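Local atomic coordinates of flagellar protein FliL (Vibrio alginolyticus, PDB entry 6AHP), a protein that assists the function of the bacterial flagellar motor, with a periplasmic core that resembles proteins of the stomatin family. Residues A[8-13]-A[44-49]; A[67-72]-A[105-110]; A[58-63]-A[76-81]. One frame throughout, in Å; residues are numbered along the deposited sequence.

Contact 1: residues A[8-13]-A[44-49]; sequences AYVNLP and ELARYH
Val-10 of the strand turns CG2 to Ala-46 and CG1 to the guanidinium of Arg-47, whose extended side chain reaches over the valine. CB of Arg-47 stays away from Val-10. CG lies anti to the carbonyl carbon (chi1 -56°), which starts the chain off along the helix flank, and it passes 4.3 Å from Val-10 CG2. From CG to NE the chain is extended, carrying CD past the valine to the guanidinium. One face of this flat group rests on Val-10: CG2 lies 4.2 Å below its centre, and CG1 is on the same side, 4.2 Å from NH1. The other terminal nitrogen, NH2, turns to polar company. It gives a hydrogen bond of 3.2 Å to a water lying in the guanidinium plane, and that water reaches the strand backbone only weakly, at Tyr-9 O and Asn-11 N. The stronger partner of NH2 is Glu-43, one turn back on the same helix, in a salt bridge. The segments belong to the three-stranded antiparallel sheet of the FliL periplasmic core and to the short helix 40-48 following its second strand; helix and outer strand run nearly parallel (8°), their axes 9.2 Å apart. Deeper in, Val-10 CG2 meets Ala-46 CB at 4.1 Å, with Val-98 also against Ala-46. At the end of the helix, Tyr-48 OH bonds to Ile-7 O of the second subunit, and His-49 ND1 to Tyr-9 OH of that subunit.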
loop_
_atom_site.group_PDB
_atom_site.type_symbol
_atom_site.label_atom_id
_atom_site.label_comp_id
_atom_site.label_asym_id
_atom_site.label_seq_id
_atom_site.Cartn_x
_atom_site.Cartn_y
_atom_site.Cartn_z
ATOM N N ALA A 8 22.346 1.080 -6.756
ATOM C CA ALA A 8 22.239 1.303 -5.323
ATOM C C ALA A 8 21.019 0.553 -4.816
ATOM O O ALA A 8 20.142 0.162 -5.591
ATOM C CB ALA A 8 22.156 2.803 -4.980
ATOM N N TYR A 9 20.965 0.349 -3.506
ATOM C CA TYR A 9 19.903 -0.420 -2.867
ATOM C C TYR A 9 19.227 0.457 -1.829
ATOM O O TYR A 9 19.893 1.094 -1.006
ATOM C CB TYR A 9 20.452 -1.720 -2.207
ATOM C CG TYR A 9 21.131 -2.581 -3.234
ATOM C CD1 TYR A 9 20.394 -3.379 -4.086
ATOM C CD2 TYR A 9 22.497 -2.532 -3.400
ATOM C CE1 TYR A 9 21.013 -4.119 -5.074
ATOM C CE2 TYR A 9 23.126 -3.278 -4.370
ATOM C CZ TYR A 9 22.390 -4.048 -5.211
ATOM O OH TYR A 9 23.027 -4.775 -6.183
ATOM N N VAL A 10 17.909 0.498 -1.887
ATOM C CA VAL A 10 17.091 1.261 -0.968
ATOM C C VAL A 10 16.421 0.242 -0.072
ATOM O O VAL A 10 15.583 -0.548 -0.533
ATOM C CB VAL A 10 16.050 2.121 -1.706
ATOM C CG1 VAL A 10 15.007 2.654 -0.716
ATOM C CG2 VAL A 10 16.721 3.255 -2.473
ATOM N N ASN A 11 16.797 0.252 1.196
ATOM C CA ASN A 11 16.265 -0.708 2.147
ATOM C C ASN A 11 14.850 -0.332 2.542
ATOM O O ASN A 11 14.577 0.820 2.875
ATOM C CB ASN A 11 17.131 -0.771 3.399
ATOM C CG ASN A 11 16.639 -1.820 4.365
ATOM O OD1 ASN A 11 16.393 -2.965 3.978
ATOM N ND2 ASN A 11 16.455 -1.428 5.621
ATOM N N LEU A 12 13.958 -1.311 2.518
ATOM C CA LEU A 12 12.612 -1.146 3.042
ATOM C C LEU A 12 12.602 -1.798 4.416
ATOM O O LEU A 12 12.436 -3.026 4.515
ATOM C CB LEU A 12 11.583 -1.799 2.118
ATOM C CG LEU A 12 11.333 -1.082 0.795
ATOM C CD1 LEU A 12 10.155 -1.703 0.136
ATOM C CD2 LEU A 12 11.065 0.411 1.012
ATOM N N PRO A 13 12.789 -1.038 5.495
ATOM C CA PRO A 13 13.150 -1.667 6.782
ATOM C C PRO A 13 12.082 -2.582 7.364
ATOM O O PRO A 13 12.428 -3.604 7.968
ATOM C CB PRO A 13 13.418 -0.460 7.695
ATOM C CG PRO A 13 13.621 0.719 6.754
ATOM C CD PRO A 13 12.770 0.436 5.568
ATOM N N GLU A 44 16.796 8.871 -4.844
ATOM C CA GLU A 44 16.069 9.859 -4.056
ATOM C C GLU A 44 14.564 9.765 -4.316
ATOM O O GLU A 44 13.759 9.867 -3.379
ATOM C CB GLU A 44 16.639 11.250 -4.337
ATOM C CG GLU A 44 16.147 11.933 -5.576
ATOM C CD GLU A 44 16.235 13.461 -5.445
ATOM O OE1 GLU A 44 16.741 13.925 -4.398
ATOM O OE2 GLU A 44 15.800 14.185 -6.377
ATOM N N LEU A 45 14.165 9.479 -5.557
ATOM C CA LEU A 45 12.753 9.229 -5.852
ATOM C C LEU A 45 12.215 8.012 -5.107
ATOM O O LEU A 45 11.097 8.046 -4.580
ATOM C CB LEU A 45 12.548 9.040 -7.348
ATOM C CG LEU A 45 12.673 10.338 -8.147
ATOM C CD1 LEU A 45 12.639 10.046 -9.632
ATOM C CD2 LEU A 45 11.532 11.310 -7.726
ATOM N N ALA A 46 12.967 6.901 -5.097
ATOM C CA ALA A 46 12.493 5.698 -4.411
ATOM C C ALA A 46 12.295 5.957 -2.924
ATOM O O ALA A 46 11.351 5.438 -2.309
ATOM C CB ALA A 46 13.490 4.545 -4.613
ATOM N N ARG A 47 13.179 6.758 -2.325
ATOM C CA ARG A 47 13.018 7.076 -0.908
ATOM C C ARG A 47 11.836 8.027 -0.684
ATOM O O ARG A 47 11.069 7.845 0.258
ATOM C CB ARG A 47 14.300 7.689 -0.339
ATOM C CG ARG A 47 15.529 6.838 -0.533
ATOM C CD ARG A 47 16.715 7.447 0.209
ATOM N NE ARG A 47 17.912 6.632 0.092
ATOM C CZ ARG A 47 18.155 5.562 0.841
ATOM N NH1 ARG A 47 17.275 5.183 1.762
ATOM N NH2 ARG A 47 19.273 4.870 0.667
ATOM N N TYR A 48 11.665 9.034 -1.542
ATOM C CA TYR A 48 10.588 9.996 -1.318
ATOM C C TYR A 48 9.210 9.341 -1.468
ATOM O O TYR A 48 8.282 9.639 -0.704
ATOM C CB TYR A 48 10.751 11.171 -2.280
ATOM C CG TYR A 48 9.662 12.239 -2.152
ATOM C CD1 TYR A 48 9.769 13.278 -1.206
ATOM C CD2 TYR A 48 8.557 12.222 -2.970
ATOM C CE1 TYR A 48 8.773 14.241 -1.080
ATOM C CE2 TYR A 48 7.555 13.194 -2.860
ATOM C CZ TYR A 48 7.671 14.194 -1.916
ATOM O OH TYR A 48 6.677 15.139 -1.817
ATOM N N HIS A 49 9.061 8.446 -2.450
ATOM C CA HIS A 49 7.799 7.782 -2.744
ATOM C C HIS A 49 7.625 6.462 -2.011
ATOM O O HIS A 49 6.773 5.654 -2.403
ATOM C CB HIS A 49 7.675 7.585 -4.252
ATOM C CG HIS A 49 7.502 8.876 -4.977
ATOM N ND1 HIS A 49 6.304 9.558 -4.982
ATOM C CD2 HIS A 49 8.385 9.666 -5.631
ATOM C CE1 HIS A 49 6.443 10.687 -5.657
ATOM N NE2 HIS A 49 7.694 10.776 -6.062
HETATM O O HOH W 1 19.346 2.059 2.261
#

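Contact 2: residues A[67-72]-A[105-110]; sequences DQLRSP and TDFVIQ
Leu-69 meets Phe-107 and Ile-109, two residues whose side chains leave the same side of the strand, and the contacts across the segments are apolar. Of the two, the aliphatic one is the tighter, Ile-109 CD1 to Leu-69 CB at 3.4 Å, closer than carbons usually pack. The CD1 end gets there because CG1 is anti to the carbonyl carbon (chi1 -50°) and the chain then runs on extended, bringing the methyl up to the helix backbone as well, 4.1 Å from Leu-69 C. In the methyl-on-ring contact, Leu-69 CD2 comes to the edge of the Phe-107 ring, in its plane, 3.9 Å from CE1 and 4.0 Å from CZ. The two side chains cross at about a right angle. Polar ties run to residues outside: Leu-69 O accepts a hydrogen bond from Arg-75 NH1, while Val-108 pairs by its backbone with Gln-30. Partway along strand 101-109, Thr-105 and Asp-106 both face Lys-32 in a classic beta bulge. The short, weakly bonded helix 66-70 is thus laid against outer strand 101-109, with Leu-78 of helix 72-94 touching both Leu-69 and Phe-107, and Ile-31 of strand 26-38 lying beside the ring.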
loop_
_atom_site.group_PDB
_atom_site.type_symbol
_atom_site.label_atom_id
_atom_site.label_comp_id
_atom_site.label_asym_id
_atom_site.label_seq_id
_atom_site.Cartn_x
_atom_site.Cartn_y
_atom_site.Cartn_z
ATOM N N ASP A 67 -1.413 -21.353 -2.791
ATOM C CA ASP A 67 -0.855 -22.305 -3.748
ATOM C C ASP A 67 0.280 -21.668 -4.552
ATOM O O ASP A 67 1.302 -22.320 -4.803
ATOM C CB ASP A 67 -1.954 -22.867 -4.667
ATOM C CG ASP A 67 -2.629 -24.145 -4.091
ATOM O OD1 ASP A 67 -1.927 -25.000 -3.510
ATOM O OD2 ASP A 67 -3.868 -24.298 -4.206
ATOM N N GLN A 68 0.160 -20.406 -4.922
ATOM C CA GLN A 68 1.264 -19.710 -5.627
ATOM C C GLN A 68 2.523 -19.408 -4.785
ATOM O O GLN A 68 3.552 -19.067 -5.328
ATOM C CB GLN A 68 0.780 -18.445 -6.414
ATOM C CG GLN A 68 1.882 -17.487 -6.909
ATOM C CD GLN A 68 1.472 -16.372 -7.830
ATOM O OE1 GLN A 68 1.957 -16.297 -8.931
ATOM N NE2 GLN A 68 0.654 -15.447 -7.343
ATOM N N LEU A 69 2.420 -19.459 -3.480
ATOM C CA LEU A 69 3.569 -19.322 -2.645
ATOM C C LEU A 69 4.265 -20.659 -2.581
ATOM O O LEU A 69 5.473 -20.743 -2.491
ATOM C CB LEU A 69 3.137 -18.914 -1.288
ATOM C CG LEU A 69 2.461 -17.597 -1.401
ATOM C CD1 LEU A 69 1.479 -17.465 -0.290
ATOM C CD2 LEU A 69 3.459 -16.493 -1.383
ATOM N N ARG A 70 3.525 -21.738 -2.665
ATOM C CA ARG A 70 4.223 -23.013 -2.532
ATOM C C ARG A 70 4.915 -23.461 -3.817
ATOM O O ARG A 70 5.756 -24.369 -3.771
ATOM C CB ARG A 70 3.250 -24.101 -2.072
ATOM C CG ARG A 70 2.884 -24.035 -0.595
ATOM C CD ARG A 70 3.077 -25.389 0.086
ATOM N NE ARG A 70 2.503 -25.419 1.430
ATOM C CZ ARG A 70 2.846 -26.288 2.380
ATOM N NH1 ARG A 70 2.265 -26.234 3.571
ATOM N NH2 ARG A 70 3.773 -27.209 2.145
ATOM N N SER A 71 4.622 -22.832 -4.949
ATOM C CA SER A 71 5.217 -23.178 -6.237
ATOM C C SER A 71 6.463 -22.328 -6.492
ATOM O O SER A 71 6.394 -21.094 -6.410
ATOM C CB SER A 71 4.209 -22.970 -7.365
ATOM O OG SER A 71 4.490 -23.821 -8.458
ATOM N N PRO A 72 7.603 -22.948 -6.793
ATOM C CA PRO A 72 8.782 -22.149 -7.163
ATOM C C PRO A 72 8.536 -21.243 -8.351
ATOM O O PRO A 72 9.099 -20.136 -8.413
ATOM C CB PRO A 72 9.843 -23.219 -7.466
ATOM C CG PRO A 72 9.434 -24.390 -6.630
ATOM C CD PRO A 72 7.925 -24.377 -6.625
ATOM N N THR A 105 14.744 -10.621 0.306
ATOM C CA THR A 105 15.827 -11.151 1.094
ATOM C C THR A 105 15.375 -12.228 2.081
ATOM O O THR A 105 16.138 -13.048 2.370
ATOM C CB THR A 105 16.669 -10.102 1.815
ATOM O OG1 THR A 105 15.874 -9.353 2.692
ATOM C CG2 THR A 105 17.324 -9.192 0.840
ATOM N N ASP A 106 14.098 -12.187 2.537
ATOM C CA ASP A 106 13.481 -13.214 3.362
ATOM C C ASP A 106 12.095 -13.507 2.815
ATOM O O ASP A 106 11.390 -12.614 2.450
ATOM C CB ASP A 106 13.338 -12.815 4.796
ATOM C CG ASP A 106 14.659 -12.289 5.388
ATOM O OD1 ASP A 106 15.636 -12.098 4.664
ATOM O OD2 ASP A 106 14.716 -12.032 6.616
ATOM N N PHE A 107 11.765 -14.770 2.762
ATOM C CA PHE A 107 10.484 -15.204 2.273
ATOM C C PHE A 107 10.066 -16.432 3.023
ATOM O O PHE A 107 10.567 -17.487 2.774
ATOM C CB PHE A 107 10.645 -15.589 0.846
ATOM C CG PHE A 107 9.422 -15.427 0.029
ATOM C CD1 PHE A 107 8.230 -15.923 0.447
ATOM C CD2 PHE A 107 9.489 -14.823 -1.188
ATOM C CE1 PHE A 107 7.118 -15.786 -0.316
ATOM C CE2 PHE A 107 8.385 -14.689 -1.949
ATOM C CZ PHE A 107 7.201 -15.171 -1.507
ATOM N N VAL A 108 9.116 -16.321 3.916
ATOM C CA VAL A 108 8.720 -17.460 4.688
ATOM C C VAL A 108 7.235 -17.636 4.917
ATOM O O VAL A 108 6.551 -16.710 5.201
ATOM C CB VAL A 108 9.363 -17.353 6.053
ATOM C CG1 VAL A 108 10.788 -16.928 5.889
ATOM C CG2 VAL A 108 8.648 -16.331 6.879
ATOM N N ILE A 109 6.738 -18.835 4.793
ATOM C CA ILE A 109 5.343 -19.044 5.018
ATOM C C ILE A 109 5.246 -19.769 6.306
ATOM O O ILE A 109 5.577 -20.908 6.389
ATOM C CB ILE A 109 4.747 -19.899 3.934
ATOM C CG1 ILE A 109 5.132 -19.358 2.598
ATOM C CG2 ILE A 109 3.254 -19.941 4.038
ATOM C CD1 ILE A 109 4.542 -20.159 1.495
ATOM N N GLN A 110 4.726 -19.084 7.293
ATOM C CA GLN A 110 4.592 -19.600 8.622
ATOM C C GLN A 110 3.209 -19.245 8.980
ATOM O O GLN A 110 2.330 -20.044 9.199
ATOM C CB GLN A 110 5.539 -18.851 9.553
ATOM C CG GLN A 110 5.510 -19.298 10.998
ATOM C CD GLN A 110 5.540 -18.150 11.992
ATOM O OE1 GLN A 110 6.264 -17.198 11.840
ATOM N NE2 GLN A 110 4.753 -18.260 13.021
ATOM O OXT GLN A 110 2.973 -18.076 9.005
#

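Contact 3: residues A[58-63]-A[76-81]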
loop_
_atom_site.group_PDB
_atom_site.type_symbol
_atom_site.label_atom_id
_atom_site.label_comp_id
_atom_site.label_asym_id
_atom_site.label_seq_id
_atom_site.Cartn_x
_atom_site.Cartn_y
_atom_site.Cartn_z
ATOM N N LEU A 58 2.207 -4.224 -0.610
ATOM C CA LEU A 58 1.150 -4.856 0.179
ATOM C C LEU A 58 -0.041 -5.234 -0.696
ATOM O O LEU A 58 -0.624 -6.307 -0.514
ATOM C CB LEU A 58 0.711 -3.942 1.327
ATOM C CG LEU A 58 -0.054 -4.595 2.488
ATOM C CD1 LEU A 58 0.706 -5.811 3.114
ATOM C CD2 LEU A 58 -0.374 -3.555 3.565
ATOM N N SER A 59 -0.396 -4.383 -1.674
ATOM C CA SER A 59 -1.463 -4.731 -2.610
ATOM C C SER A 59 -1.112 -5.971 -3.411
ATOM O O SER A 59 -1.967 -6.836 -3.643
ATOM C CB SER A 59 -1.747 -3.577 -3.566
ATOM O OG SER A 59 -2.383 -2.501 -2.914
ATOM N N THR A 60 0.140 -6.067 -3.871
ATOM C CA THR A 60 0.530 -7.226 -4.657
ATOM C C THR A 60 0.426 -8.493 -3.828
ATOM O O THR A 60 -0.160 -9.478 -4.269
ATOM C CB THR A 60 1.947 -7.092 -5.188
ATOM O OG1 THR A 60 2.052 -5.896 -5.978
ATOM C CG2 THR A 60 2.260 -8.331 -6.052
ATOM N N PHE A 61 1.014 -8.483 -2.630
ATOM C CA PHE A 61 0.999 -9.664 -1.768
ATOM C C PHE A 61 -0.415 -10.039 -1.307
ATOM O O PHE A 61 -0.711 -11.222 -1.132
ATOM C CB PHE A 61 1.893 -9.426 -0.557
ATOM C CG PHE A 61 3.325 -9.125 -0.905
ATOM C CD1 PHE A 61 3.902 -9.648 -2.052
ATOM C CD2 PHE A 61 4.101 -8.334 -0.065
ATOM C CE1 PHE A 61 5.224 -9.377 -2.366
ATOM C CE2 PHE A 61 5.432 -8.064 -0.368
ATOM C CZ PHE A 61 5.988 -8.584 -1.527
ATOM N N ALA A 62 -1.291 -9.056 -1.093
ATOM C CA ALA A 62 -2.652 -9.355 -0.657
ATOM C C ALA A 62 -3.390 -10.232 -1.663
ATOM O O ALA A 62 -4.207 -11.074 -1.271
ATOM C CB ALA A 62 -3.430 -8.061 -0.418
ATOM N N SER A 63 -3.111 -10.068 -2.958
ATOM C CA SER A 63 -3.791 -10.827 -4.000
ATOM C C SER A 63 -2.991 -12.039 -4.459
ATOM O O SER A 63 -3.107 -12.445 -5.615
ATOM C CB SER A 63 -4.099 -9.933 -5.195
ATOM O OG SER A 63 -2.941 -9.789 -6.003
ATOM N N VAL A 76 8.767 -16.687 -8.357
ATOM C CA VAL A 76 9.303 -15.797 -9.382
ATOM C C VAL A 76 8.196 -14.899 -9.919
ATOM O O VAL A 76 8.373 -13.688 -10.086
ATOM C CB VAL A 76 9.951 -16.620 -10.515
ATOM C CG1 VAL A 76 10.429 -15.709 -11.641
ATOM C CG2 VAL A 76 11.089 -17.470 -9.974
ATOM N N GLU A 77 7.033 -15.491 -10.187
ATOM C CA GLU A 77 5.913 -14.745 -10.743
ATOM C C GLU A 77 5.461 -13.639 -9.787
ATOM O O GLU A 77 5.185 -12.516 -10.212
ATOM C CB GLU A 77 4.782 -15.721 -11.033
ATOM C CG GLU A 77 3.775 -15.226 -12.026
ATOM C CD GLU A 77 2.366 -15.644 -11.648
ATOM O OE1 GLU A 77 2.029 -16.826 -11.886
ATOM O OE2 GLU A 77 1.608 -14.797 -11.119
ATOM N N LEU A 78 5.405 -13.949 -8.488
ATOM C CA LEU A 78 5.081 -12.954 -7.471
ATOM C C LEU A 78 6.099 -11.811 -7.440
ATOM O O LEU A 78 5.723 -10.637 -7.360
ATOM C CB LEU A 78 4.994 -13.624 -6.103
ATOM C CG LEU A 78 4.187 -12.827 -5.072
ATOM C CD1 LEU A 78 2.756 -12.589 -5.524
ATOM C CD2 LEU A 78 4.252 -13.477 -3.703
ATOM N N ARG A 79 7.395 -12.148 -7.458
ATOM C CA ARG A 79 8.435 -11.125 -7.468
ATOM C C ARG A 79 8.287 -10.205 -8.675
ATOM O O ARG A 79 8.336 -8.979 -8.531
ATOM C CB ARG A 79 9.826 -11.773 -7.469
ATOM C CG ARG A 79 10.101 -12.776 -6.345
ATOM C CD ARG A 79 11.608 -13.087 -6.162
ATOM N NE ARG A 79 12.187 -13.817 -7.293
ATOM C CZ ARG A 79 12.810 -13.246 -8.323
ATOM N NH1 ARG A 79 13.302 -13.991 -9.314
ATOM N NH2 ARG A 79 12.940 -11.928 -8.369
ATOM N N ASP A 80 8.119 -10.784 -9.878
ATOM C CA ASP A 80 7.997 -9.975 -11.094
ATOM C C ASP A 80 6.757 -9.095 -11.070
ATOM O O ASP A 80 6.800 -7.944 -11.526
ATOM C CB ASP A 80 7.947 -10.858 -12.343
ATOM C CG ASP A 80 9.273 -11.531 -12.642
ATOM O OD1 ASP A 80 10.316 -11.043 -12.148
ATOM O OD2 ASP A 80 9.255 -12.564 -13.355
ATOM N N ARG A 81 5.624 -9.649 -10.635
ATOM C CA ARG A 81 4.417 -8.837 -10.473
ATOM C C ARG A 81 4.657 -7.660 -9.534
ATOM O O ARG A 81 4.230 -6.540 -9.816
ATOM C CB ARG A 81 3.274 -9.680 -9.927
ATOM C CG ARG A 81 2.547 -10.415 -10.997
ATOM C CD ARG A 81 1.668 -9.485 -11.804
ATOM N NE ARG A 81 0.637 -10.291 -12.450
ATOM C CZ ARG A 81 -0.606 -10.420 -11.998
ATOM N NH1 ARG A 81 -1.003 -9.761 -10.907
ATOM N NH2 ARG A 81 -1.453 -11.205 -12.650
#
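Phe-61 and Leu-78 cross at about a right angle, the leucine methyl CD2 coming obliquely to the ring, 4.2 Å from CD1. Neither residue aims its CB straight at the opposite helix; their ends do the reaching. Leu-78 manages this with CG anti to its backbone N (chi1 -159°), which swings both methyls across. While CD2 serves Phe-61, the other methyl turns to Thr-60: Leu-78 CD1 lies 4.3 Å from Thr-60 CG2. Thr-60 does point its CB at the other helix, and CG2, anti to the backbone N, reaches forward to meet Arg-81 CB at 4.2 Å. The helices run roughly antiparallel, at 149°, with axes 10.2 Å apart, so that Thr-60 lies opposite Arg-81, and Phe-61 opposite Leu-78. On the sheet side, the ring of Phe-61 meets that of Phe-18 with planes nearly parallel (15°). Thr-60 splits its two branches by chemistry: the methyl faces carbon, whereas OG1 makes hydrogen bonds with Asp-85 OD2 and Ser-56 O. One hydroxyl proton faces two acceptors there and is probably shared or alternates, unless the acid is protonated. Between the two segments the meeting is carbon on carbon, while the hydroxyl of Thr-60 adds a polar tie between helices 50-62 and 72-94 through Asp-85.

How the contacts relate
From the N terminus, contact 1 closes first: strand 7-21 leads into strand 26-38, and helix 40-48 then comes back beside the outer strand. Contact 3 opens on the next helix, 50-62, and contact 2 on the short helix 66-70 after it. Helix 72-94 closes contact 3 before strand 101-109 closes contact 2, so these two cross along the chain, and none of the three nests. They also touch in space, contact 3 joining helix 50-62 to helix 72-94 while contact 2 joins helix 66-70 to outer strand 101-109. Contacts 1 and 2 involve the two outer strands of one sheet and lie on opposite sides of the chain's centre, about 24 Å apart between centres. Contacts 1 and 3 both reach the second subunit.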